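Local coordinates for protein acyl-CoA dehydrogenase (Slackia heliotrinireducens, PDB 4RM7) that belongs to the acyl-CoA dehydrogenase family, whose subunits join a beta-sheet middle domain to helical N- and C-terminal domains, and is modelled here as an assembly of four chains, at residues 142-147 / 151-156; 101-106 / 185-190; 336-341 / 350-355; 254-259 / 356-361. All coordinates share one frame; numbering follows the deposited sequence.

Contact 1: residues 142-147 / 151-156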
loop_
_atom_site.group_PDB
_atom_site.type_symbol
_atom_site.label_atom_id
_atom_site.label_comp_id
_atom_site.label_asym_id
_atom_site.label_seq_id
_atom_site.Cartn_x
_atom_site.Cartn_y
_atom_site.Cartn_z
ATOM N N THR A 142 -22.939 -2.529 -32.293
ATOM C CA THR A 142 -24.383 -2.713 -32.497
ATOM C C THR A 142 -24.888 -1.817 -33.624
ATOM O O THR A 142 -24.792 -0.595 -33.546
ATOM C CB THR A 142 -25.205 -2.428 -31.201
ATOM O OG1 THR A 142 -24.966 -3.462 -30.242
ATOM C CG2 THR A 142 -26.693 -2.397 -31.489
ATOM N N HIS A 143 -25.437 -2.433 -34.662
ATOM C CA HIS A 143 -25.821 -1.727 -35.885
ATOM C C HIS A 143 -27.322 -1.732 -36.142
ATOM O O HIS A 143 -28.037 -2.616 -35.672
ATOM C CB HIS A 143 -25.128 -2.358 -37.095
ATOM C CG HIS A 143 -23.634 -2.298 -37.040
ATOM N ND1 HIS A 143 -22.950 -1.162 -36.672
ATOM C CD2 HIS A 143 -22.695 -3.237 -37.308
ATOM C CE1 HIS A 143 -21.648 -1.400 -36.717
ATOM N NE2 HIS A 143 -21.469 -2.650 -37.100
ATOM N N VAL A 144 -27.787 -0.770 -36.919
ATOM C CA VAL A 144 -29.094 -0.863 -37.530
ATOM C C VAL A 144 -28.881 -0.774 -39.022
ATOM O O VAL A 144 -28.204 0.115 -39.500
ATOM C CB VAL A 144 -30.040 0.242 -37.068
ATOM C CG1 VAL A 144 -31.307 0.218 -37.891
ATOM C CG2 VAL A 144 -30.383 0.052 -35.611
ATOM N N THR A 145 -29.453 -1.707 -39.757
ATOM C CA THR A 145 -29.260 -1.752 -41.187
ATOM C C THR A 145 -30.579 -1.986 -41.871
ATOM O O THR A 145 -31.529 -2.443 -41.260
ATOM C CB THR A 145 -28.290 -2.859 -41.590
ATOM O OG1 THR A 145 -28.885 -4.123 -41.317
ATOM C CG2 THR A 145 -27.021 -2.749 -40.808
ATOM N N ARG A 146 -30.638 -1.636 -43.145
ATOM C CA ARG A 146 -31.826 -1.860 -43.943
ATOM C C ARG A 146 -31.652 -3.156 -44.696
ATOM O O ARG A 146 -30.574 -3.445 -45.196
ATOM C CB ARG A 146 -32.044 -0.715 -44.928
ATOM C CG ARG A 146 -33.507 -0.464 -45.248
ATOM C CD ARG A 146 -33.683 0.581 -46.333
ATOM N NE ARG A 146 -33.812 1.927 -45.792
ATOM C CZ ARG A 146 -32.819 2.800 -45.755
ATOM N NH1 ARG A 146 -33.014 4.006 -45.244
ATOM N NH2 ARG A 146 -31.628 2.465 -46.224
ATOM N N GLU A 147 -32.699 -3.962 -44.747
ATOM C CA GLU A 147 -32.625 -5.188 -45.512
ATOM C C GLU A 147 -33.249 -4.949 -46.868
ATOM O O GLU A 147 -32.569 -4.930 -47.892
ATOM C CB GLU A 147 -33.394 -6.282 -44.794
ATOM C CG GLU A 147 -32.722 -6.755 -43.522
ATOM C CD GLU A 147 -32.795 -8.251 -43.350
ATOM O OE1 GLU A 147 -33.913 -8.772 -43.194
ATOM O OE2 GLU A 147 -31.734 -8.897 -43.372
ATOM N N LEU A 151 -35.939 -2.095 -41.327
ATOM C CA LEU A 151 -34.776 -1.705 -40.553
ATOM C C LEU A 151 -34.506 -2.796 -39.534
ATOM O O LEU A 151 -35.387 -3.186 -38.786
ATOM C CB LEU A 151 -35.052 -0.395 -39.832
ATOM C CG LEU A 151 -35.310 0.817 -40.716
ATOM C CD1 LEU A 151 -35.469 2.075 -39.886
ATOM C CD2 LEU A 151 -34.180 0.971 -41.712
ATOM N N VAL A 152 -33.284 -3.298 -39.520
ATOM C CA VAL A 152 -32.949 -4.425 -38.674
ATOM C C VAL A 152 -31.760 -4.171 -37.747
ATOM O O VAL A 152 -30.717 -3.711 -38.177
ATOM C CB VAL A 152 -32.679 -5.657 -39.539
ATOM C CG1 VAL A 152 -31.366 -5.500 -40.277
ATOM C CG2 VAL A 152 -32.692 -6.912 -38.698
HETATM N N MSE A 153 -31.924 -4.505 -36.473
HETATM C CA MSE A 153 -30.906 -4.225 -35.473
HETATM C C MSE A 153 -30.178 -5.493 -35.012
HETATM O O MSE A 153 -30.807 -6.516 -34.734
HETATM C CB MSE A 153 -31.527 -3.513 -34.275
HETATM C CG MSE A 153 -30.533 -3.234 -33.147
HETATM SE SE MSE A 153 -31.331 -2.436 -31.534
HETATM C CE MSE A 153 -31.534 -0.591 -32.137
ATOM N N ASN A 154 -28.849 -5.405 -34.941
ATOM C CA ASN A 154 -28.005 -6.513 -34.508
ATOM C C ASN A 154 -26.889 -6.020 -33.612
ATOM O O ASN A 154 -26.182 -5.070 -33.948
ATOM C CB ASN A 154 -27.410 -7.256 -35.701
ATOM C CG ASN A 154 -28.419 -8.133 -36.403
ATOM O OD1 ASN A 154 -28.809 -9.193 -35.890
ATOM N ND2 ASN A 154 -28.848 -7.706 -37.593
ATOM N N GLY A 155 -26.739 -6.676 -32.469
ATOM C CA GLY A 155 -25.759 -6.283 -31.480
ATOM C C GLY A 155 -26.029 -6.961 -30.154
ATOM O O GLY A 155 -27.019 -7.675 -30.002
ATOM N N THR A 156 -25.138 -6.734 -29.197
ATOM C CA THR A 156 -25.227 -7.324 -27.873
ATOM C C THR A 156 -24.865 -6.276 -26.837
ATOM O O THR A 156 -23.787 -5.683 -26.885
ATOM C CB THR A 156 -24.294 -8.531 -27.706
ATOM O OG1 THR A 156 -24.818 -9.641 -28.430
ATOM C CG2 THR A 156 -24.191 -8.931 -26.243
#
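The flat guanidinium of Arg146 is set obliquely to Leu151, whose CD2 is its nearest neighbour across the strands. The aliphatic part of the arginine makes the closer touch, with Arg146 CG 3.9 Å from Leu151 CD2 as the chains run side by side. Arg146 NH1 bonds to the carbonyl of Thr177, so a greasy stem with a polar end suits this partly open corner. A second flat group, the carboxamide of Asn154, turns to the next strand, where OD1 takes the N-H of Asn219. The His143 ring, on the same face as Asn154, touches Lys176.

Strands 143-146 and 151-156 form a beta hairpin within the middle-domain sheet. His143 with Asn154 and Thr145 with Val152 are its hydrogen-bonded pairs: His143 N reaches Asn154 O at 2.8 Å, and Asn154 N returns to His143 O at 3.0 Å. Val144 and Met153 make a non-hydrogen-bonded pair, both buried, on the face they share with Arg146 and Leu151. Met153, a selenomethionine, runs extended to its selenium and then bends (chi3 -78°), bringing its CE to 3.7 Å from Val144 CG2. Trp188 packs against both. On the other face, branched Thr145 and Val152 point the same way. At the far end Thr142 OG1, hydrogen-bonded with Glu130 OE1, lies 3.2 Å from Gly155 CA, in room that glycine leaves by having no side chain.

Contact 2: residues 101-106 / 185-190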
loop_
_atom_site.group_PDB
_atom_site.type_symbol
_atom_site.label_atom_id
_atom_site.label_comp_id
_atom_site.label_asym_id
_atom_site.label_seq_id
_atom_site.Cartn_x
_atom_site.Cartn_y
_atom_site.Cartn_z
ATOM N N GLU A 101 -33.769 12.607 -21.551
ATOM C CA GLU A 101 -34.106 13.997 -21.867
ATOM C C GLU A 101 -33.158 14.578 -22.902
ATOM O O GLU A 101 -33.585 15.258 -23.836
ATOM C CB GLU A 101 -34.084 14.872 -20.616
ATOM C CG GLU A 101 -35.276 14.681 -19.690
ATOM C CD GLU A 101 -35.190 15.520 -18.413
ATOM O OE1 GLU A 101 -34.101 16.033 -18.078
ATOM O OE2 GLU A 101 -36.224 15.666 -17.738
ATOM N N ALA A 102 -31.874 14.290 -22.739
ATOM C CA ALA A 102 -30.838 14.815 -23.625
ATOM C C ALA A 102 -31.024 14.389 -25.075
ATOM O O ALA A 102 -30.801 15.189 -25.979
ATOM C CB ALA A 102 -29.454 14.386 -23.125
ATOM N N PHE A 103 -31.443 13.147 -25.310
ATOM C CA PHE A 103 -31.419 12.612 -26.678
ATOM C C PHE A 103 -32.778 12.526 -27.365
ATOM O O PHE A 103 -32.856 12.222 -28.561
ATOM C CB PHE A 103 -30.771 11.231 -26.686
ATOM C CG PHE A 103 -29.287 11.273 -26.578
ATOM C CD1 PHE A 103 -28.503 11.407 -27.715
ATOM C CD2 PHE A 103 -28.669 11.199 -25.349
ATOM C CE1 PHE A 103 -27.128 11.454 -27.627
ATOM C CE2 PHE A 103 -27.293 11.250 -25.255
ATOM C CZ PHE A 103 -26.524 11.376 -26.396
ATOM N N ALA A 104 -33.846 12.798 -26.625
ATOM C CA ALA A 104 -35.182 12.678 -27.194
ATOM C C ALA A 104 -35.972 13.969 -27.061
ATOM O O ALA A 104 -35.756 14.743 -26.129
ATOM C CB ALA A 104 -35.932 11.536 -26.534
ATOM N N SER A 105 -36.900 14.179 -27.992
ATOM C CA SER A 105 -37.776 15.341 -27.973
ATOM C C SER A 105 -38.649 15.358 -26.739
ATOM O O SER A 105 -38.842 14.337 -26.088
ATOM C CB SER A 105 -38.666 15.363 -29.211
ATOM O OG SER A 105 -39.582 14.285 -29.189
ATOM N N SER A 106 -39.203 16.524 -26.438
ATOM C CA SER A 106 -40.074 16.668 -25.286
ATOM C C SER A 106 -41.270 15.731 -25.404
ATOM O O SER A 106 -41.650 15.072 -24.437
ATOM C CB SER A 106 -40.528 18.113 -25.155
ATOM O OG SER A 106 -39.407 18.971 -25.243
ATOM N N PHE A 185 -23.955 7.653 -34.895
ATOM C CA PHE A 185 -24.503 7.391 -33.576
ATOM C C PHE A 185 -26.011 7.607 -33.534
ATOM O O PHE A 185 -26.528 8.543 -34.142
ATOM C CB PHE A 185 -23.837 8.278 -32.537
ATOM C CG PHE A 185 -24.277 7.984 -31.144
ATOM C CD1 PHE A 185 -25.150 8.832 -30.488
ATOM C CD2 PHE A 185 -23.840 6.837 -30.497
ATOM C CE1 PHE A 185 -25.567 8.551 -29.198
ATOM C CE2 PHE A 185 -24.257 6.551 -29.219
ATOM C CZ PHE A 185 -25.122 7.409 -28.564
ATOM N N SER A 186 -26.713 6.741 -32.808
ATOM C CA SER A 186 -28.166 6.817 -32.739
ATOM C C SER A 186 -28.707 6.093 -31.524
ATOM O O SER A 186 -28.109 5.122 -31.052
ATOM C CB SER A 186 -28.787 6.223 -33.994
ATOM O OG SER A 186 -28.650 4.814 -33.998
ATOM N N PHE A 187 -29.843 6.571 -31.023
ATOM C CA PHE A 187 -30.536 5.924 -29.915
ATOM C C PHE A 187 -31.894 5.424 -30.388
ATOM O O PHE A 187 -32.569 6.091 -31.170
ATOM C CB PHE A 187 -30.712 6.877 -28.732
ATOM C CG PHE A 187 -29.670 6.720 -27.648
ATOM C CD1 PHE A 187 -29.656 5.591 -26.835
ATOM C CD2 PHE A 187 -28.725 7.716 -27.419
ATOM C CE1 PHE A 187 -28.707 5.445 -25.831
ATOM C CE2 PHE A 187 -27.772 7.580 -26.413
ATOM C CZ PHE A 187 -27.767 6.443 -25.618
ATOM N N TRP A 188 -32.292 4.253 -29.897
ATOM C CA TRP A 188 -33.557 3.638 -30.275
ATOM C C TRP A 188 -34.316 3.130 -29.054
ATOM O O TRP A 188 -33.779 2.350 -28.270
ATOM C CB TRP A 188 -33.312 2.477 -31.226
ATOM C CG TRP A 188 -32.594 2.833 -32.475
ATOM C CD1 TRP A 188 -31.253 3.046 -32.626
ATOM C CD2 TRP A 188 -33.176 2.983 -33.776
ATOM N NE1 TRP A 188 -30.968 3.335 -33.945
ATOM C CE2 TRP A 188 -32.131 3.299 -34.667
ATOM C CE3 TRP A 188 -34.480 2.887 -34.272
ATOM C CZ2 TRP A 188 -32.355 3.522 -36.019
ATOM C CZ3 TRP A 188 -34.699 3.103 -35.614
ATOM C CH2 TRP A 188 -33.643 3.420 -36.473
HETATM N N MSE A 189 -35.568 3.547 -28.900
HETATM C CA MSE A 189 -36.402 3.040 -27.812
HETATM C C MSE A 189 -37.160 1.788 -28.269
HETATM O O MSE A 189 -38.243 1.879 -28.852
HETATM C CB MSE A 189 -37.376 4.122 -27.333
HETATM C CG MSE A 189 -38.216 3.730 -26.126
HETATM SE SE MSE A 189 -37.151 3.410 -24.525
HETATM C CE MSE A 189 -36.590 5.222 -24.116
ATOM N N VAL A 190 -36.586 0.619 -28.002
ATOM C CA VAL A 190 -37.120 -0.625 -28.542
ATOM C C VAL A 190 -37.994 -1.366 -27.549
ATOM O O VAL A 190 -37.549 -1.690 -26.452
ATOM C CB VAL A 190 -35.979 -1.552 -28.986
ATOM C CG1 VAL A 190 -36.523 -2.837 -29.600
ATOM C CG2 VAL A 190 -35.062 -0.828 -29.957
#
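Phe103 carries segment 101-106 onto the rings of Phe185 and Phe187, at the end of helix 90-103. Two residues before it, Glu101 serves the helical side, its carboxylate bridging to Arg62 and Arg113. Ala102 follows, small enough to lie against Leu241, and its carbonyl oxygen bonds to Ser232.

At Phe103 the ring leaves the helix with CG anti to the carbonyl carbon (chi1 -77°) and turns one face to the strand. Phe187 enters this face edge-first: its CE2 stands 3.7 Å above the Phe103 ring plane, over the centre. This is an edge-to-face pair, with centroids 4.8 Å apart and planes at 58°. Phe185 adds a smaller touch from its own edge, its ring oblique to that of Phe103, with Phe185 CE1 lying 3.7 Å from Phe103 CE1. Aromatic side chains suit the place because broad rings can fill a buried junction that has no hydrogen bonds across it.

Ala104 leaves the helical conformation. Ser105 then caps helix 106-119, its short hydroxyl taking the N-H of Gln108. Along strand 184-191, Ser186 and Trp188 lie on the opposite side from the phenylalanines, and Trp188 NE1 donates to Ser186 OG at 2.8 Å.

The three-ring cluster joins the N-terminal helices to the middle-domain sheet. Gln237 and Leu241 of helix 234-270 pack on Phe103, Phe235 and Leu238 of that helix meet Phe185, and Phe187 rests on Leu170 and Ser172 of strand 168-175.

Contact 3: residues 336-341 / 350-355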
loop_
_atom_site.group_PDB
_atom_site.type_symbol
_atom_site.label_atom_id
_atom_site.label_comp_id
_atom_site.label_asym_id
_atom_site.label_seq_id
_atom_site.Cartn_x
_atom_site.Cartn_y
_atom_site.Cartn_z
ATOM N N ASP A 336 -11.684 -2.826 6.224
ATOM C CA ASP A 336 -11.186 -2.479 7.560
ATOM C C ASP A 336 -12.281 -2.555 8.610
ATOM O O ASP A 336 -12.034 -2.986 9.746
ATOM C CB ASP A 336 -10.569 -1.077 7.588
ATOM C CG ASP A 336 -9.162 -1.043 7.013
ATOM O OD1 ASP A 336 -8.425 -2.029 7.222
ATOM O OD2 ASP A 336 -8.802 -0.036 6.341
ATOM N N ALA A 337 -13.485 -2.131 8.235
ATOM C CA ALA A 337 -14.637 -2.288 9.121
ATOM C C ALA A 337 -14.900 -3.762 9.415
ATOM O O ALA A 337 -15.127 -4.120 10.567
ATOM C CB ALA A 337 -15.870 -1.649 8.527
HETATM N N MSE A 338 -14.872 -4.620 8.395
HETATM C CA MSE A 338 -15.026 -6.053 8.650
HETATM C C MSE A 338 -13.978 -6.543 9.623
HETATM O O MSE A 338 -14.291 -7.303 10.530
HETATM C CB MSE A 338 -14.917 -6.881 7.380
HETATM C CG MSE A 338 -16.128 -6.859 6.492
HETATM SE SE MSE A 338 -15.705 -7.709 4.792
HETATM C CE MSE A 338 -15.206 -9.431 5.571
ATOM N N GLN A 339 -12.733 -6.107 9.440
ATOM C CA GLN A 339 -11.651 -6.626 10.267
ATOM C C GLN A 339 -11.872 -6.244 11.728
ATOM O O GLN A 339 -11.625 -7.045 12.624
ATOM C CB GLN A 339 -10.287 -6.128 9.776
ATOM C CG GLN A 339 -9.125 -6.974 10.293
ATOM C CD GLN A 339 -9.115 -8.373 9.681
ATOM O OE1 GLN A 339 -9.785 -8.616 8.674
ATOM N NE2 GLN A 339 -8.348 -9.294 10.280
ATOM N N ILE A 340 -12.374 -5.034 11.955
ATOM C CA ILE A 340 -12.693 -4.583 13.291
ATOM C C ILE A 340 -13.849 -5.364 13.919
ATOM O O ILE A 340 -13.795 -5.667 15.107
ATOM C CB ILE A 340 -13.018 -3.074 13.312
ATOM C CG1 ILE A 340 -11.749 -2.254 13.070
ATOM C CG2 ILE A 340 -13.560 -2.665 14.641
ATOM C CD1 ILE A 340 -12.036 -0.822 12.675
ATOM N N LEU A 341 -14.879 -5.706 13.147
ATOM C CA LEU A 341 -16.009 -6.466 13.708
ATOM C C LEU A 341 -15.638 -7.921 13.980
ATOM O O LEU A 341 -16.360 -8.621 14.677
ATOM C CB LEU A 341 -17.226 -6.437 12.792
ATOM C CG LEU A 341 -17.833 -5.114 12.334
ATOM C CD1 LEU A 341 -19.078 -5.389 11.546
ATOM C CD2 LEU A 341 -18.187 -4.250 13.468
ATOM N N ASN A 350 -24.472 -9.708 8.409
ATOM C CA ASN A 350 -23.866 -8.396 8.640
ATOM C C ASN A 350 -23.784 -7.504 7.402
ATOM O O ASN A 350 -23.295 -7.919 6.348
ATOM C CB ASN A 350 -22.470 -8.559 9.203
ATOM C CG ASN A 350 -22.143 -7.489 10.182
ATOM O OD1 ASN A 350 -21.909 -6.337 9.797
ATOM N ND2 ASN A 350 -22.158 -7.840 11.474
ATOM N N ARG A 351 -24.255 -6.271 7.525
ATOM C CA ARG A 351 -24.327 -5.429 6.349
ATOM C C ARG A 351 -22.942 -4.989 5.896
ATOM O O ARG A 351 -22.761 -4.697 4.724
ATOM C CB ARG A 351 -25.231 -4.219 6.586
ATOM C CG ARG A 351 -24.700 -3.153 7.492
ATOM C CD ARG A 351 -25.736 -2.036 7.610
ATOM N NE ARG A 351 -25.173 -0.858 8.262
ATOM C CZ ARG A 351 -25.760 0.334 8.290
ATOM N NH1 ARG A 351 -26.925 0.531 7.676
ATOM N NH2 ARG A 351 -25.174 1.333 8.924
ATOM N N VAL A 352 -21.960 -4.992 6.793
ATOM C CA VAL A 352 -20.605 -4.589 6.407
ATOM C C VAL A 352 -20.028 -5.486 5.289
ATOM O O VAL A 352 -19.361 -5.005 4.377
ATOM C CB VAL A 352 -19.649 -4.563 7.630
ATOM C CG1 VAL A 352 -18.256 -4.352 7.178
ATOM C CG2 VAL A 352 -19.983 -3.396 8.521
ATOM N N SER A 353 -20.321 -6.775 5.330
ATOM C CA SER A 353 -19.877 -7.683 4.276
ATOM C C SER A 353 -20.606 -7.462 2.934
ATOM O O SER A 353 -20.029 -7.706 1.879
ATOM C CB SER A 353 -20.040 -9.142 4.732
ATOM O OG SER A 353 -21.379 -9.432 5.110
ATOM N N SER A 354 -21.861 -7.013 2.962
ATOM C CA SER A 354 -22.543 -6.613 1.729
ATOM C C SER A 354 -21.935 -5.331 1.207
ATOM O O SER A 354 -21.701 -5.185 0.009
ATOM C CB SER A 354 -24.031 -6.388 1.940
ATOM O OG SER A 354 -24.560 -7.344 2.821
ATOM N N ILE A 355 -21.696 -4.387 2.111
ATOM C CA ILE A 355 -21.120 -3.116 1.728
ATOM C C ILE A 355 -19.784 -3.331 1.024
ATOM O O ILE A 355 -19.504 -2.744 -0.012
ATOM C CB ILE A 355 -20.936 -2.229 2.945
ATOM C CG1 ILE A 355 -22.307 -1.770 3.449
ATOM C CG2 ILE A 355 -19.978 -1.041 2.627
ATOM C CD1 ILE A 355 -22.241 -1.056 4.807
#
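Apolar contacts centre on Val352, whose two methyl groups are shared among three residues of helix 336-341. Val352 CG1, anti to its own backbone N (chi1 172°), lies 3.8 Å from Ala337 CB and also touches Met338 CG, the side chains of Met338 and Val352 sliding past each other in opposite directions. Val352 CG2 meets Leu341 CD1 tip to tip at 3.7 Å. Helices 316-341 and 351-362 are consecutive in the helical C-terminal domain; the segments run antiparallel, at 157°, with axes 9.4 Å apart, and the compact alanine and valine fit between them. The selenium of Met338, a selenomethionine, reaches Ser353 CA at 4.2 Å.

No hydrogen bond joins the two segments; the capping bond lies within 350-355. Asn350 is the N-cap of helix 351-362: its OD1 accepts from Val352 N at 3.3 Å, in the carbonyl plane on a lone pair. The same oxygen lies 3.5 Å from Leu341 CD1, where the leucine and asparagine side chains cross obliquely.

Helix 234-270 lies against both segments, with Ala264 on Ala337, Trp267 on Leu341 and Asp263 on Val352. Met291 of helix 282-311 backs Ala337, while Gln339 bonds to Arg360 and Glu370 of the second subunit.

Contact 4: residues 254-259 / 356-361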
loop_
_atom_site.group_PDB
_atom_site.type_symbol
_atom_site.label_atom_id
_atom_site.label_comp_id
_atom_site.label_asym_id
_atom_site.label_seq_id
_atom_site.Cartn_x
_atom_site.Cartn_y
_atom_site.Cartn_z
ATOM N N LEU A 254 -19.304 6.390 -1.272
ATOM C CA LEU A 254 -19.003 7.170 -0.088
ATOM C C LEU A 254 -20.038 6.896 1.009
ATOM O O LEU A 254 -19.713 6.665 2.177
ATOM C CB LEU A 254 -18.982 8.645 -0.454
ATOM C CG LEU A 254 -18.959 9.662 0.678
ATOM C CD1 LEU A 254 -17.695 9.494 1.530
ATOM C CD2 LEU A 254 -19.084 11.074 0.097
ATOM N N GLY A 255 -21.295 6.927 0.613
ATOM C CA GLY A 255 -22.378 6.682 1.530
ATOM C C GLY A 255 -22.273 5.309 2.152
ATOM O O GLY A 255 -22.374 5.172 3.370
ATOM N N GLU A 256 -22.083 4.282 1.330
ATOM C CA GLU A 256 -22.039 2.931 1.867
ATOM C C GLU A 256 -20.820 2.777 2.778
ATOM O O GLU A 256 -20.916 2.191 3.858
ATOM C CB GLU A 256 -22.008 1.895 0.750
ATOM C CG GLU A 256 -23.252 1.872 -0.099
ATOM C CD GLU A 256 -23.383 0.572 -0.877
ATOM O OE1 GLU A 256 -23.316 0.599 -2.127
ATOM O OE2 GLU A 256 -23.563 -0.483 -0.238
ATOM N N ALA A 257 -19.679 3.301 2.327
ATOM C CA ALA A 257 -18.456 3.274 3.112
ATOM C C ALA A 257 -18.689 3.940 4.465
ATOM O O ALA A 257 -18.242 3.466 5.511
ATOM C CB ALA A 257 -17.303 3.976 2.347
ATOM N N GLN A 258 -19.421 5.039 4.439
ATOM C CA GLN A 258 -19.701 5.764 5.661
ATOM C C GLN A 258 -20.530 4.897 6.627
ATOM O O GLN A 258 -20.369 4.994 7.849
ATOM C CB GLN A 258 -20.420 7.074 5.331
ATOM C CG GLN A 258 -20.751 7.906 6.539
ATOM C CD GLN A 258 -19.508 8.380 7.252
ATOM O OE1 GLN A 258 -18.775 9.203 6.727
ATOM N NE2 GLN A 258 -19.265 7.865 8.459
ATOM N N ALA A 259 -21.405 4.048 6.074
ATOM C CA ALA A 259 -22.266 3.182 6.881
ATOM C C ALA A 259 -21.435 2.103 7.570
ATOM O O ALA A 259 -21.655 1.786 8.742
ATOM C CB ALA A 259 -23.345 2.552 6.024
ATOM N N TRP A 356 -18.970 -4.201 1.592
ATOM C CA TRP A 356 -17.661 -4.509 1.045
ATOM C C TRP A 356 -17.791 -5.036 -0.375
ATOM O O TRP A 356 -17.064 -4.639 -1.273
ATOM C CB TRP A 356 -16.971 -5.526 1.952
ATOM C CG TRP A 356 -15.692 -6.045 1.475
ATOM C CD1 TRP A 356 -14.522 -5.339 1.318
ATOM C CD2 TRP A 356 -15.388 -7.412 1.152
ATOM N NE1 TRP A 356 -13.520 -6.190 0.893
ATOM C CE2 TRP A 356 -14.020 -7.464 0.789
ATOM C CE3 TRP A 356 -16.139 -8.592 1.122
ATOM C CZ2 TRP A 356 -13.390 -8.651 0.408
ATOM C CZ3 TRP A 356 -15.517 -9.772 0.725
ATOM C CH2 TRP A 356 -14.158 -9.790 0.370
ATOM N N GLN A 357 -18.732 -5.941 -0.565
ATOM C CA GLN A 357 -19.012 -6.474 -1.887
ATOM C C GLN A 357 -19.544 -5.416 -2.849
ATOM O O GLN A 357 -19.111 -5.363 -3.988
ATOM C CB GLN A 357 -19.997 -7.628 -1.771
ATOM C CG GLN A 357 -19.403 -8.839 -1.068
ATOM C CD GLN A 357 -20.430 -9.927 -0.805
ATOM O OE1 GLN A 357 -21.626 -9.669 -0.640
ATOM N NE2 GLN A 357 -19.965 -11.146 -0.758
ATOM N N ASP A 358 -20.485 -4.593 -2.393
ATOM C CA ASP A 358 -20.984 -3.471 -3.190
ATOM C C ASP A 358 -19.831 -2.594 -3.649
ATOM O O ASP A 358 -19.685 -2.280 -4.845
ATOM C CB ASP A 358 -21.978 -2.603 -2.404
ATOM C CG ASP A 358 -23.283 -3.314 -2.103
ATOM O OD1 ASP A 358 -23.624 -4.304 -2.790
ATOM O OD2 ASP A 358 -23.983 -2.870 -1.172
ATOM N N CYS A 359 -19.005 -2.175 -2.698
ATOM C CA CYS A 359 -17.961 -1.209 -3.037
ATOM C C CYS A 359 -16.955 -1.784 -4.035
ATOM O O CYS A 359 -16.496 -1.082 -4.926
ATOM C CB CYS A 359 -17.277 -0.727 -1.781
ATOM S SG CYS A 359 -18.368 0.347 -0.780
ATOM N N ARG A 360 -16.658 -3.075 -3.924
ATOM C CA ARG A 360 -15.774 -3.727 -4.884
ATOM C C ARG A 360 -16.334 -3.602 -6.284
ATOM O O ARG A 360 -15.581 -3.455 -7.233
ATOM C CB ARG A 360 -15.576 -5.205 -4.544
ATOM C CG ARG A 360 -14.593 -5.922 -5.467
ATOM C CD ARG A 360 -13.174 -5.442 -5.205
ATOM N NE ARG A 360 -12.179 -5.897 -6.193
ATOM C CZ ARG A 360 -12.125 -5.487 -7.460
ATOM N NH1 ARG A 360 -13.034 -4.634 -7.928
ATOM N NH2 ARG A 360 -11.180 -5.952 -8.269
ATOM N N GLY A 361 -17.657 -3.657 -6.399
ATOM C CA GLY A 361 -18.344 -3.532 -7.678
ATOM C C GLY A 361 -18.242 -2.137 -8.289
ATOM O O GLY A 361 -18.166 -1.966 -9.501
#
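Glu256 and Asp358 bring their carboxyl groups together between two antiparallel helices of the helical C-terminal domain, 254-259 and 356-361, which run at 154° with axes 9.8 Å apart. Glu256 OE2 lies 2.6 Å from Asp358 OD2, and the planes of the two groups are turned 54° against each other. If the placement is right, one of the two acids may hold a proton, though at this resolution the distance alone does not settle it. The glutamate puts its group there with CG anti to the carbonyl carbon and the chain extended beyond it (chi2 -161°), so it reaches across to the shorter aspartate, meeting it at about a right angle. Beside them Cys359 SG packs at 4.2 Å from Glu256 CB, a small, weakly polar group between the two helices. The backbone N of Ala257 lies near the same sulfur.

Further out, the remaining oxygens of the acid pair have partners of their own. Tyr362 OH bonds to Glu256 OE1, while the backbone N-H of Gln207 supplies Asp358 OD1, tying both buried groups outward. Helix 316-341 backs Cys359 through Ala330 and Thr331, and Leu295 of helix 282-311 packs on Ala257. Helix 351-362 also faces the second subunit: Trp356 stacks on its Trp356, and Gln357 O is hydrogen-bonded to Tyr346 OH of that subunit.

In the fold
Contacts 1 and 2 share the middle-domain sheet and touch through Trp188, with the hairpin nested inside the chain loop that contact 2 closes. Contacts 3 and 4 share helix 351-362, lie about 10 Å apart between centres, and both reach the second subunit. The two pairs occupy opposite sides of the chain's centre. Contact 1 is partly exposed and rests on backbone hydrogen bonds, whereas the other three are buried and have no clear hydrogen bond between their segments. Their chemistry differs nonetheless: aromatic rings join separate domains in contact 2, aliphatic groups fill the helix pair of contact 3, and a pair of acids meets in contact 4.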